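Local coordinates for protein Dye-decolorizing peroxidase (Irpex lacteus, PDB 7D8M) that binds heme b and probably uses hydrogen peroxide to oxidise dyes and other substrates, at residues A[23-28]-A[153-158]; A[30-35]-A[77-82]; A[85-90]-A[204-209]. All blocks are in the same frame, centred on the assembly; numbering follows the deposited sequence.

Interaction 1 (A[23-28]-A[153-158])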
ATOM      1  N   ASP A  23      10.689   7.895  -9.974  1.00 34.42           N
ATOM      2  CA  ASP A  23      11.652   6.835  -9.691  1.00 31.40           C
ATOM      3  C   ASP A  23      12.158   6.885  -8.252  1.00 33.09           C
ATOM      4  O   ASP A  23      12.498   5.845  -7.684  1.00 29.16           O
ATOM      5  CB  ASP A  23      12.822   6.953 -10.666  1.00 35.18           C
ATOM      6  CG  ASP A  23      13.493   5.634 -10.946  1.00 37.42           C
ATOM      7  OD1 ASP A  23      12.863   4.746 -11.578  1.00 40.75           O
ATOM      8  OD2 ASP A  23      14.670   5.504 -10.547  1.00 36.96           O
ATOM      9  N   LYS A  24      12.235   8.080  -7.660  1.00 28.41           N
ATOM     10  CA  LYS A  24      12.757   8.292  -6.313  1.00 30.89           C
ATOM     11  C   LYS A  24      11.690   8.964  -5.460  1.00 31.51           C
ATOM     12  O   LYS A  24      11.122   9.981  -5.870  1.00 34.34           O
ATOM     13  CB  LYS A  24      14.021   9.169  -6.332  1.00 32.69           C
ATOM     14  CG  LYS A  24      15.042   8.840  -7.431  1.00 34.60           C
ATOM     15  CD  LYS A  24      15.837   7.555  -7.106  1.00 33.39           C
ATOM     16  CE  LYS A  24      16.661   7.085  -8.309  1.00 31.80           C
ATOM     17  NZ  LYS A  24      17.395   5.813  -8.042  1.00 37.69           N
ATOM     18  N   GLU A  25      11.425   8.417  -4.272  1.00 25.11           N
ATOM     19  CA  GLU A  25      10.413   8.984  -3.385  1.00 25.44           C
ATOM     20  C   GLU A  25      10.995   9.120  -1.990  1.00 27.03           C
ATOM     21  O   GLU A  25      11.420   8.125  -1.394  1.00 26.27           O
ATOM     22  CB  GLU A  25       9.133   8.135  -3.363  1.00 23.82           C
ATOM     23  CG  GLU A  25       7.965   8.893  -2.744  1.00 26.04           C
ATOM     24  CD  GLU A  25       6.674   8.103  -2.637  1.00 29.09           C
ATOM     25  OE1 GLU A  25       6.639   6.910  -3.032  1.00 30.77           O
ATOM     26  OE2 GLU A  25       5.678   8.686  -2.144  1.00 28.41           O
ATOM     27  N   LYS A  26      11.013  10.350  -1.473  1.00 24.91           N
ATOM     28  CA  LYS A  26      11.513  10.650  -0.139  1.00 25.36           C
ATOM     29  C   LYS A  26      10.335  10.883   0.799  1.00 26.28           C
ATOM     30  O   LYS A  26       9.399  11.610   0.453  1.00 25.88           O
ATOM     31  CB  LYS A  26      12.410  11.894  -0.175  1.00 24.62           C
ATOM     32  CG  LYS A  26      13.138  12.235   1.114  1.00 25.37           C
ATOM     33  CD  LYS A  26      14.114  13.394   0.857  1.00 31.79           C
ATOM     34  CE  LYS A  26      15.424  13.275   1.583  1.00 32.79           C
ATOM     35  NZ  LYS A  26      16.118  11.986   1.509  1.00 34.19           N
ATOM     36  N   PHE A  27      10.385  10.275   1.980  1.00 23.47           N
ATOM     37  CA  PHE A  27       9.365  10.446   3.011  1.00 22.97           C
ATOM     38  C   PHE A  27       9.979  11.237   4.153  1.00 25.77           C
ATOM     39  O   PHE A  27      10.922  10.761   4.795  1.00 26.57           O
ATOM     40  CB  PHE A  27       8.853   9.093   3.517  1.00 23.65           C
ATOM     41  CG  PHE A  27       8.124   8.294   2.481  1.00 23.45           C
ATOM     42  CD1 PHE A  27       8.825   7.510   1.574  1.00 27.31           C
ATOM     43  CD2 PHE A  27       6.741   8.334   2.404  1.00 20.36           C
ATOM     44  CE1 PHE A  27       8.157   6.766   0.612  1.00 23.14           C
ATOM     45  CE2 PHE A  27       6.057   7.605   1.443  1.00 25.80           C
ATOM     46  CZ  PHE A  27       6.766   6.818   0.544  1.00 26.33           C
ATOM     47  N   VAL A  28       9.459  12.446   4.399  1.00 21.94           N
ATOM     48  CA  VAL A  28       9.986  13.313   5.450  1.00 23.02           C
ATOM     49  C   VAL A  28       8.961  13.360   6.574  1.00 22.89           C
ATOM     50  O   VAL A  28       7.940  14.051   6.472  1.00 23.54           O
ATOM     51  CB  VAL A  28      10.304  14.720   4.931  1.00 24.74           C
ATOM     52  CG1 VAL A  28      10.898  15.572   6.055  1.00 24.19           C
ATOM     53  CG2 VAL A  28      11.280  14.639   3.760  1.00 25.71           C
ATOM     54  N   LEU A 153      13.264   8.956   5.093  1.00 31.46           N
ATOM     55  CA  LEU A 153      13.398   7.674   4.401  1.00 27.64           C
ATOM     56  C   LEU A 153      13.416   7.887   2.890  1.00 26.56           C
ATOM     57  O   LEU A 153      12.483   8.473   2.330  1.00 28.45           O
ATOM     58  CB  LEU A 153      12.263   6.726   4.791  1.00 26.52           C
ATOM     59  CG  LEU A 153      12.240   5.434   3.979  1.00 25.42           C
ATOM     60  CD1 LEU A 153      13.472   4.620   4.306  1.00 26.79           C
ATOM     61  CD2 LEU A 153      10.975   4.620   4.253  1.00 27.84           C
ATOM     62  N   ASP A 154      14.479   7.422   2.235  1.00 26.21           N
ATOM     63  CA  ASP A 154      14.546   7.413   0.777  1.00 26.29           C
ATOM     64  C   ASP A 154      14.098   6.059   0.239  1.00 26.22           C
ATOM     65  O   ASP A 154      14.561   5.012   0.703  1.00 26.33           O
ATOM     66  CB  ASP A 154      15.965   7.708   0.292  1.00 26.97           C
ATOM     67  CG  ASP A 154      16.403   9.126   0.614  1.00 30.31           C
ATOM     68  OD1 ASP A 154      15.601  10.049   0.389  1.00 30.10           O
ATOM     69  OD2 ASP A 154      17.528   9.314   1.116  1.00 33.39           O
ATOM     70  N   SER A 155      13.212   6.086  -0.742  1.00 24.34           N
ATOM     71  CA  SER A 155      12.797   4.888  -1.446  1.00 25.39           C
ATOM     72  C   SER A 155      13.100   5.111  -2.920  1.00 28.18           C
ATOM     73  O   SER A 155      13.219   6.255  -3.378  1.00 28.00           O
ATOM     74  CB  SER A 155      11.314   4.597  -1.230  1.00 23.41           C
ATOM     75  OG  SER A 155      10.519   5.633  -1.779  1.00 27.04           O
ATOM     76  N   ALA A 156      13.283   4.015  -3.651  1.00 21.14           N
ATOM     77  CA  ALA A 156      13.637   4.100  -5.062  1.00 25.59           C
ATOM     78  C   ALA A 156      13.118   2.882  -5.806  1.00 29.32           C
ATOM     79  O   ALA A 156      13.120   1.768  -5.267  1.00 26.26           O
ATOM     80  CB  ALA A 156      15.154   4.217  -5.240  1.00 26.14           C
ATOM     81  N   ALA A 157      12.664   3.099  -7.038  1.00 27.79           N
ATOM     82  CA  ALA A 157      12.310   1.973  -7.889  1.00 29.95           C
ATOM     83  C   ALA A 157      13.542   1.117  -8.150  1.00 31.98           C
ATOM     84  O   ALA A 157      14.668   1.620  -8.233  1.00 27.80           O
ATOM     85  CB  ALA A 157      11.709   2.447  -9.216  1.00 33.50           C
ATOM     86  N   ARG A 158      13.326  -0.196  -8.264  1.00 27.97           N
ATOM     87  CA  ARG A 158      14.430  -1.107  -8.496  1.00 30.28           C
ATOM     88  C   ARG A 158      14.977  -0.902  -9.907  1.00 31.39           C
ATOM     89  O   ARG A 158      14.292  -0.353 -10.770  1.00 29.85           O
ATOM     90  CB  ARG A 158      13.970  -2.549  -8.261  1.00 27.90           C
ATOM     91  CG  ARG A 158      13.644  -2.794  -6.785  1.00 25.49           C
ATOM     92  CD  ARG A 158      13.412  -4.268  -6.467  1.00 22.98           C
ATOM     93  NE  ARG A 158      14.488  -5.103  -6.990  1.00 27.91           N
ATOM     94  CZ  ARG A 158      14.314  -6.324  -7.486  1.00 31.13           C
ATOM     95  NH1 ARG A 158      13.099  -6.867  -7.543  1.00 27.90           N
ATOM     96  NH2 ARG A 158      15.360  -7.010  -7.924  1.00 31.32           N
TER
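Glu25 and Ser155 form a hydrogen-bonded antiparallel pair, flanked by the non-hydrogen-bonded pairs Lys24–Ala156 and Lys26–Asp154, where strands 24-28 and 153-156 run at 160° with axes 4.7 Å apart. The register is regular: Glu25 N donates to Ser155 O, Phe27 N to Leu153 O and Leu153 N to Phe27 O, and just past the strand end Ala157 N still reaches Asp23 O at 2.8 Å.

Ser155 adds a second bond within its own pair. Its OG stands between the backbone N and the carbonyl carbon (chi1 64°), from where it donates to Glu25 O at 2.7 Å. That oxygen is therefore gripped twice, by Ser155 N and Ser155 OG, which arrive from opposite faces of its carbonyl plane. The same hydroxyl oxygen lies 3.3 Å from Glu25 CB and 3.5 Å from Phe27 CE1, at the ring edge. An alanine in place of Ser155 would probably leave Glu25 O with the backbone N-H as its one donor across this pair and open a small gap beside the Phe27 ring edge. Further along this face, Phe27 CB packs on Leu153 CB at 4.3 Å.

On the other face, the Lys24 chain, bent at chi2 (-75°), brings CD to 3.9 Å from Ala156 CB. Lys26 and Asp154, oppositely charged, lie side by side and point the same way, but their ends are modelled too close together, so the pairing is doubtful in detail, as is the salt bridge of Lys26 NZ with Asp152.

The pair joins two strands of the antiparallel sheet 67-72, 120-126, 24-32, 147-156 in the DyP alpha+beta barrel domain. Helix 129-143 packs on the Lys24 and Lys26 face; on the other, Phe27, Leu153 and Ser155 meet strand 359-366 of the second sheet, and Glu25 OE1 bonds to Thr338 OG1.

Interaction 2 (A[30-35]-A[77-82])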
ATOM      1  N   PHE A  30       7.872  14.420  10.370  1.00 22.80           N
ATOM      2  CA  PHE A  30       8.257  15.583  11.150  1.00 28.45           C
ATOM      3  C   PHE A  30       7.342  15.756  12.348  1.00 28.89           C
ATOM      4  O   PHE A  30       6.209  15.268  12.375  1.00 22.34           O
ATOM      5  CB  PHE A  30       8.228  16.861  10.298  1.00 23.15           C
ATOM      6  CG  PHE A  30       6.875  17.166   9.698  1.00 25.74           C
ATOM      7  CD1 PHE A  30       5.910  17.856  10.426  1.00 25.84           C
ATOM      8  CD2 PHE A  30       6.575  16.776   8.400  1.00 25.12           C
ATOM      9  CE1 PHE A  30       4.665  18.133   9.876  1.00 24.75           C
ATOM     10  CE2 PHE A  30       5.338  17.055   7.842  1.00 24.79           C
ATOM     11  CZ  PHE A  30       4.382  17.740   8.584  1.00 26.30           C
ATOM     12  N   HIS A  31       7.847  16.525  13.312  1.00 27.94           N
ATOM     13  CA  HIS A  31       7.114  16.984  14.480  1.00 26.38           C
ATOM     14  C   HIS A  31       7.018  18.500  14.410  1.00 32.31           C
ATOM     15  O   HIS A  31       7.939  19.164  13.923  1.00 25.25           O
ATOM     16  CB  HIS A  31       7.831  16.567  15.766  1.00 30.80           C
ATOM     17  CG  HIS A  31       7.169  17.054  17.017  1.00 34.06           C
ATOM     18  ND1 HIS A  31       6.092  16.410  17.584  1.00 30.32           N
ATOM     19  CD2 HIS A  31       7.435  18.117  17.815  1.00 32.55           C
ATOM     20  CE1 HIS A  31       5.715  17.061  18.669  1.00 34.94           C
ATOM     21  NE2 HIS A  31       6.519  18.094  18.837  1.00 30.41           N
ATOM     22  N   ILE A  32       5.903  19.052  14.886  1.00 29.98           N
ATOM     23  CA  ILE A  32       5.672  20.493  14.825  1.00 31.97           C
ATOM     24  C   ILE A  32       6.077  21.106  16.160  1.00 33.34           C
ATOM     25  O   ILE A  32       5.499  20.774  17.203  1.00 32.62           O
ATOM     26  CB  ILE A  32       4.209  20.812  14.483  1.00 30.25           C
ATOM     27  CG1 ILE A  32       3.850  20.198  13.129  1.00 26.35           C
ATOM     28  CG2 ILE A  32       3.982  22.318  14.463  1.00 31.58           C
ATOM     29  CD1 ILE A  32       2.437  20.466  12.684  1.00 26.52           C
ATOM     30  N   ASN A  33       7.075  21.996  16.125  1.00 32.79           N
ATOM     31  CA  ASN A  33       7.543  22.711  17.313  1.00 34.32           C
ATOM     32  C   ASN A  33       6.848  24.056  17.531  1.00 33.55           C
ATOM     33  O   ASN A  33       6.631  24.448  18.681  1.00 32.78           O
ATOM     34  CB  ASN A  33       9.050  22.955  17.222  1.00 35.48           C
ATOM     35  CG  ASN A  33       9.844  21.677  17.169  1.00 33.55           C
ATOM     36  OD1 ASN A  33       9.488  20.694  17.811  1.00 34.01           O
ATOM     37  ND2 ASN A  33      10.949  21.689  16.418  1.00 30.95           N
ATOM     38  N   ASN A  34       6.494  24.772  16.465  1.00 31.10           N
ATOM     39  CA  ASN A  34       5.873  26.095  16.573  1.00 36.06           C
ATOM     40  C   ASN A  34       4.735  26.181  15.560  1.00 33.26           C
ATOM     41  O   ASN A  34       4.973  26.367  14.361  1.00 31.56           O
ATOM     42  CB  ASN A  34       6.905  27.197  16.346  1.00 33.09           C
ATOM     43  CG  ASN A  34       6.354  28.595  16.609  1.00 38.89           C
ATOM     44  OD1 ASN A  34       5.254  28.951  16.173  1.00 36.05           O
ATOM     45  ND2 ASN A  34       7.137  29.402  17.310  1.00 37.45           N
ATOM     46  N   ALA A  35       3.498  26.071  16.047  1.00 35.63           N
ATOM     47  CA  ALA A  35       2.353  26.021  15.143  1.00 36.19           C
ATOM     48  C   ALA A  35       2.230  27.302  14.327  1.00 37.64           C
ATOM     49  O   ALA A  35       1.992  27.252  13.112  1.00 31.68           O
ATOM     50  CB  ALA A  35       1.068  25.762  15.933  1.00 33.61           C
ATOM     51  N   PHE A  77      -2.950  17.239  13.848  1.00 31.66           N
ATOM     52  CA  PHE A  77      -4.160  18.041  14.021  1.00 34.10           C
ATOM     53  C   PHE A  77      -4.106  18.824  15.328  1.00 34.64           C
ATOM     54  O   PHE A  77      -4.327  20.043  15.353  1.00 35.77           O
ATOM     55  CB  PHE A  77      -5.406  17.153  14.023  1.00 29.82           C
ATOM     56  CG  PHE A  77      -5.892  16.740  12.665  1.00 28.47           C
ATOM     57  CD1 PHE A  77      -5.021  16.243  11.703  1.00 28.09           C
ATOM     58  CD2 PHE A  77      -7.249  16.785  12.372  1.00 29.64           C
ATOM     59  CE1 PHE A  77      -5.494  15.827  10.459  1.00 24.79           C
ATOM     60  CE2 PHE A  77      -7.735  16.362  11.132  1.00 31.28           C
ATOM     61  CZ  PHE A  77      -6.855  15.887  10.174  1.00 27.49           C
ATOM     62  N   GLY A  78      -3.832  18.122  16.432  1.00 30.53           N
ATOM     63  CA  GLY A  78      -3.754  18.788  17.721  1.00 35.15           C
ATOM     64  C   GLY A  78      -2.722  19.898  17.729  1.00 35.52           C
ATOM     65  O   GLY A  78      -2.997  21.017  18.165  1.00 39.33           O
ATOM     66  N   ALA A  79      -1.518  19.606  17.229  1.00 36.17           N
ATOM     67  CA  ALA A  79      -0.454  20.605  17.230  1.00 33.84           C
ATOM     68  C   ALA A  79      -0.795  21.805  16.365  1.00 38.06           C
ATOM     69  O   ALA A  79      -0.220  22.884  16.566  1.00 42.90           O
ATOM     70  CB  ALA A  79       0.863  19.982  16.763  1.00 34.57           C
ATOM     71  N   LEU A  80      -1.714  21.656  15.414  1.00 34.99           N
ATOM     72  CA  LEU A  80      -2.156  22.771  14.587  1.00 38.54           C
ATOM     73  C   LEU A  80      -3.485  23.355  15.049  1.00 38.05           C
ATOM     74  O   LEU A  80      -4.049  24.209  14.355  1.00 36.02           O
ATOM     75  CB  LEU A  80      -2.259  22.328  13.129  1.00 35.22           C
ATOM     76  CG  LEU A  80      -0.910  22.042  12.481  1.00 34.05           C
ATOM     77  CD1 LEU A  80      -1.118  21.409  11.115  1.00 35.57           C
ATOM     78  CD2 LEU A  80      -0.098  23.327  12.379  1.00 34.57           C
ATOM     79  N   ASN A  81      -3.990  22.903  16.198  1.00 37.66           N
ATOM     80  CA  ASN A  81      -5.286  23.314  16.745  1.00 38.17           C
ATOM     81  C   ASN A  81      -6.414  23.132  15.733  1.00 37.26           C
ATOM     82  O   ASN A  81      -7.243  24.020  15.517  1.00 41.98           O
ATOM     83  CB  ASN A  81      -5.241  24.752  17.257  1.00 41.03           C
ATOM     84  CG  ASN A  81      -6.312  25.017  18.284  1.00 47.57           C
ATOM     85  OD1 ASN A  81      -7.374  25.551  17.967  1.00 54.91           O
ATOM     86  ND2 ASN A  81      -6.053  24.615  19.524  1.00 51.24           N
ATOM     87  N   VAL A  82      -6.444  21.956  15.115  1.00 34.95           N
ATOM     88  CA  VAL A  82      -7.510  21.563  14.205  1.00 33.35           C
ATOM     89  C   VAL A  82      -8.249  20.399  14.853  1.00 37.23           C
ATOM     90  O   VAL A  82      -7.619  19.438  15.312  1.00 34.96           O
ATOM     91  CB  VAL A  82      -6.953  21.178  12.822  1.00 37.54           C
ATOM     92  CG1 VAL A  82      -8.044  20.574  11.946  1.00 36.55           C
ATOM     93  CG2 VAL A  82      -6.307  22.395  12.139  1.00 37.12           C
TER
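Ile32 and Leu80 make the tight part of this contact, their side chains crossing at about a right angle. Ile32 CD1 is the atom that does the touching: it lies 3.7 Å from Leu80 CG and 3.8 Å from Leu80 CD2, so it rests against the branch point of the leucine. CG1 of Ile32 is anti to the carbonyl carbon (chi1 -59°), and chi2 of -179° extends CD1 away from the backbone toward Leu80. Phe38 touches both residues, and Phe72 and Phe448 also meet Leu80.

Toward the partly exposed side the packing is sparser. Ala79 CB faces the Ile32 CB methine at 4.1 Å, and Ala35 CB comes close only to the backbone, 3.2 Å from Ala79 O. No hydrogen bond joins the two segments, which bury 205 Å² in all.

Both segments change structure here. Asn34 is the N-cap of helix 35-49, its OD1 accepting from Ala37 N, while helix 74-79 ends in a Schellman motif: Val82 N bonds to Phe77 O, Asn81 N to Gly78 O, and Asn81 has positive phi. The end of strand 24-32 and the start of helix 35-49 thereby pack on the C-terminal end of helix 74-79, within the alpha+beta barrel domain of DyP-type peroxidases.

Interaction 3 (A[85-90]-A[204-209]); sequences DLQDTA and DPVMNR
Arg209 reaches Leu86 with a chain that starts with CG anti to the backbone N and then bends at chi2 (88°) and chi3 (72°), which place CD and NE so that NE faces Asp204. Its loop combines an Asx turn, in which Asp204 OD1 accepts from Val206 N, with a type I beta turn from Val206 to Arg209. The contact lies at the surface and joins the segment leading into helix 89-93 to the loop between helix 194-197 and strand 217-226.

The guanidinium is held side-on by Asp204. Arg209 NE donates to Asp204 OD2 at 2.7 Å, essentially in the guanidinium plane, and Arg209 NH2 donates to Asp204 OD1 at 2.8 Å; each oxygen uses its syn lone pair. Two bonds thus fix the rotation of the group, while Val206 CB lies against one of its faces, offset toward the rim. Asp204 OD2 has a further donor in Gly200 N, which helps position the carboxylate.

So held, Arg209 turns NH1 toward the other segment. NH1 lies 2.9 Å from Leu86 O, but the N-H...O angle of 125° makes this a weak hydrogen bond, and the approach to the guanidinium is oblique.

Gln87, at positive phi, sends an extended chain across the turn. Its amide carbon CD stands 3.9 Å from Val206 CG1, and OE1 comes to 3.1 Å from Asn208 CB. The Gln87 and Asn208 side chains cross at about a right angle, with their amide planes nearly perpendicular; OE1 and Asn208 ND2 are near each other without a suitable hydrogen-bond angle.

Asp88 is the N-cap of helix 89-93, its OD1 accepting from Phe91 N. Its OD2, which also accepts from Ile369 N, joins the arginine indirectly: a water donates to Asp88 OD2 at 2.6 Å and accepts from Arg209 NH1 at 2.9 Å.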
ATOM      1  N   ASP A  85     -12.556  15.832  13.671  1.00 36.67           N
ATOM      2  CA  ASP A  85     -13.946  15.414  13.553  1.00 36.44           C
ATOM      3  C   ASP A  85     -14.165  14.546  12.314  1.00 35.12           C
ATOM      4  O   ASP A  85     -15.250  14.542  11.733  1.00 38.94           O
ATOM      5  CB  ASP A  85     -14.885  16.627  13.544  1.00 41.91           C
ATOM      6  CG  ASP A  85     -14.452  17.721  12.564  1.00 43.47           C
ATOM      7  OD1 ASP A  85     -13.521  17.495  11.761  1.00 40.20           O
ATOM      8  OD2 ASP A  85     -15.057  18.818  12.592  1.00 44.23           O
ATOM      9  N   LEU A  86     -13.137  13.804  11.900  1.00 36.06           N
ATOM     10  CA  LEU A  86     -13.243  12.995  10.692  1.00 32.61           C
ATOM     11  C   LEU A  86     -13.996  11.688  10.924  1.00 33.72           C
ATOM     12  O   LEU A  86     -14.462  11.082   9.953  1.00 34.11           O
ATOM     13  CB  LEU A  86     -11.844  12.712  10.128  1.00 30.08           C
ATOM     14  CG  LEU A  86     -11.134  13.835   9.354  1.00 33.28           C
ATOM     15  CD1 LEU A  86      -9.633  13.588   9.270  1.00 27.78           C
ATOM     16  CD2 LEU A  86     -11.711  13.955   7.966  1.00 35.28           C
ATOM     17  N   GLN A  87     -14.126  11.250  12.180  1.00 33.94           N
ATOM     18  CA  GLN A  87     -14.854  10.025  12.557  1.00 35.25           C
ATOM     19  C   GLN A  87     -14.152   8.755  12.087  1.00 33.46           C
ATOM     20  O   GLN A  87     -14.800   7.734  11.847  1.00 36.39           O
ATOM     21  CB  GLN A  87     -16.300  10.035  12.052  1.00 35.87           C
ATOM     22  CG  GLN A  87     -17.162  11.136  12.648  1.00 41.45           C
ATOM     23  CD  GLN A  87     -18.599  11.071  12.168  1.00 46.28           C
ATOM     24  OE1 GLN A  87     -19.178  12.082  11.774  1.00 48.90           O
ATOM     25  NE2 GLN A  87     -19.182   9.879  12.201  1.00 46.59           N
ATOM     26  N   ASP A  88     -12.831   8.791  11.952  1.00 30.46           N
ATOM     27  CA  ASP A  88     -12.045   7.604  11.635  1.00 32.38           C
ATOM     28  C   ASP A  88     -11.353   7.171  12.920  1.00 30.11           C
ATOM     29  O   ASP A  88     -10.414   7.827  13.379  1.00 28.57           O
ATOM     30  CB  ASP A  88     -11.041   7.883  10.515  1.00 29.88           C
ATOM     31  CG  ASP A  88     -10.451   6.612   9.928  1.00 30.51           C
ATOM     32  OD1 ASP A  88      -9.684   5.929  10.646  1.00 27.99           O
ATOM     33  OD2 ASP A  88     -10.756   6.302   8.749  1.00 29.45           O
ATOM     34  N   THR A  89     -11.835   6.071  13.506  1.00 30.25           N
ATOM     35  CA  THR A  89     -11.361   5.644  14.819  1.00 29.68           C
ATOM     36  C   THR A  89      -9.904   5.179  14.774  1.00 30.87           C
ATOM     37  O   THR A  89      -9.137   5.437  15.712  1.00 28.81           O
ATOM     38  CB  THR A  89     -12.277   4.537  15.367  1.00 33.60           C
ATOM     39  OG1 THR A  89     -12.211   3.384  14.522  1.00 35.62           O
ATOM     40  CG2 THR A  89     -13.729   5.004  15.418  1.00 34.50           C
ATOM     41  N   ALA A  90      -9.504   4.475  13.707  1.00 29.43           N
ATOM     42  CA  ALA A  90      -8.092   4.130  13.541  1.00 27.57           C
ATOM     43  C   ALA A  90      -7.228   5.382  13.445  1.00 25.58           C
ATOM     44  O   ALA A  90      -6.207   5.501  14.133  1.00 28.20           O
ATOM     45  CB  ALA A  90      -7.894   3.252  12.299  1.00 24.75           C
ATOM     46  N   ASP A 204     -19.462   7.919   0.514  1.00 36.94           N
ATOM     47  CA  ASP A 204     -18.607   7.917   1.695  1.00 35.97           C
ATOM     48  C   ASP A 204     -19.374   7.267   2.848  1.00 38.07           C
ATOM     49  O   ASP A 204     -20.448   7.764   3.218  1.00 40.53           O
ATOM     50  CB  ASP A 204     -18.192   9.356   2.039  1.00 38.20           C
ATOM     51  CG  ASP A 204     -17.264   9.446   3.251  1.00 37.46           C
ATOM     52  OD1 ASP A 204     -17.009   8.425   3.914  1.00 34.65           O
ATOM     53  OD2 ASP A 204     -16.782  10.565   3.545  1.00 37.27           O
ATOM     54  N   PRO A 205     -18.885   6.163   3.423  1.00 40.16           N
ATOM     55  CA  PRO A 205     -19.638   5.506   4.508  1.00 39.19           C
ATOM     56  C   PRO A 205     -19.854   6.388   5.725  1.00 42.53           C
ATOM     57  O   PRO A 205     -20.777   6.121   6.510  1.00 40.98           O
ATOM     58  CB  PRO A 205     -18.772   4.284   4.852  1.00 39.46           C
ATOM     59  CG  PRO A 205     -17.929   4.059   3.625  1.00 41.57           C
ATOM     60  CD  PRO A 205     -17.646   5.436   3.099  1.00 38.28           C
ATOM     61  N   VAL A 206     -19.019   7.407   5.925  1.00 36.51           N
ATOM     62  CA  VAL A 206     -19.273   8.448   6.927  1.00 41.91           C
ATOM     63  C   VAL A 206     -20.144   9.487   6.229  1.00 45.53           C
ATOM     64  O   VAL A 206     -19.654  10.443   5.614  1.00 47.66           O
ATOM     65  CB  VAL A 206     -17.983   9.049   7.482  1.00 38.74           C
ATOM     66  CG1 VAL A 206     -18.285  10.226   8.410  1.00 40.65           C
ATOM     67  CG2 VAL A 206     -17.173   7.997   8.215  1.00 36.27           C
ATOM     68  N   MET A 207     -21.459   9.283   6.296  1.00 45.80           N
ATOM     69  CA  MET A 207     -22.376  10.247   5.703  1.00 52.52           C
ATOM     70  C   MET A 207     -22.335  11.576   6.441  1.00 51.79           C
ATOM     71  O   MET A 207     -22.685  12.608   5.865  1.00 52.32           O
ATOM     72  CB  MET A 207     -23.784   9.653   5.677  1.00 53.22           C
ATOM     73  CG  MET A 207     -23.832   8.334   4.902  1.00 56.92           C
ATOM     74  SD  MET A 207     -25.422   7.486   4.904  1.00 78.43           S
ATOM     75  CE  MET A 207     -25.678   7.235   3.148  1.00 67.67           C
ATOM     76  N   ASN A 208     -21.847  11.563   7.677  1.00 51.43           N
ATOM     77  CA  ASN A 208     -21.690  12.701   8.570  1.00 52.09           C
ATOM     78  C   ASN A 208     -20.412  13.515   8.314  1.00 52.74           C
ATOM     79  O   ASN A 208     -20.033  14.312   9.177  1.00 50.18           O
ATOM     80  CB  ASN A 208     -21.685  12.181  10.013  1.00 51.68           C
ATOM     81  CG  ASN A 208     -22.354  13.123  10.982  1.00 58.16           C
ATOM     82  OD1 ASN A 208     -22.808  14.201  10.600  1.00 65.40           O
ATOM     83  ND2 ASN A 208     -22.419  12.719  12.255  1.00 54.69           N
ATOM     84  N   ARG A 209     -19.742  13.344   7.175  1.00 51.34           N
ATOM     85  CA  ARG A 209     -18.358  13.797   7.059  1.00 46.05           C
ATOM     86  C   ARG A 209     -18.287  15.323   6.955  1.00 43.40           C
ATOM     87  O   ARG A 209     -19.057  15.930   6.203  1.00 44.41           O
ATOM     88  CB  ARG A 209     -17.681  13.146   5.846  1.00 43.49           C
ATOM     89  CG  ARG A 209     -16.162  13.353   5.770  1.00 39.56           C
ATOM     90  CD  ARG A 209     -15.373  12.280   6.526  1.00 36.63           C
ATOM     91  NE  ARG A 209     -15.389  10.982   5.848  1.00 34.24           N
ATOM     92  CZ  ARG A 209     -14.717   9.910   6.264  1.00 34.09           C
ATOM     93  NH1 ARG A 209     -13.964   9.967   7.356  1.00 32.29           N
ATOM     94  NH2 ARG A 209     -14.801   8.774   5.589  1.00 32.99           N
TER
HETATM   95  O   HOH W   1     -13.015   7.282   7.856  1.00 33.70           O

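Overall arrangement
Interactions 1 and 2 share strand 24-32: the first pairs its early part with strand 147-156, and the second packs its end on helix 74-79, their centres being 25 Å apart. In sequence, interaction 2 is nested inside the loop closed by interaction 1. Helices 74-79 and 89-93 follow each other in the chain, and interactions 2 and 3 touch directly, Phe77 CZ lying 3.7 Å from Leu86 CD1. Interactions 1 and 3 do not touch, their nearest atoms being about 18 Å apart. In interaction 1 the Leu153 side chain is about 12 Å from the heme, and that of Glu25 about 10 Å from that of the heme-binding Arg335. Interactions 2 and 3 lie away from the heme-binding residues.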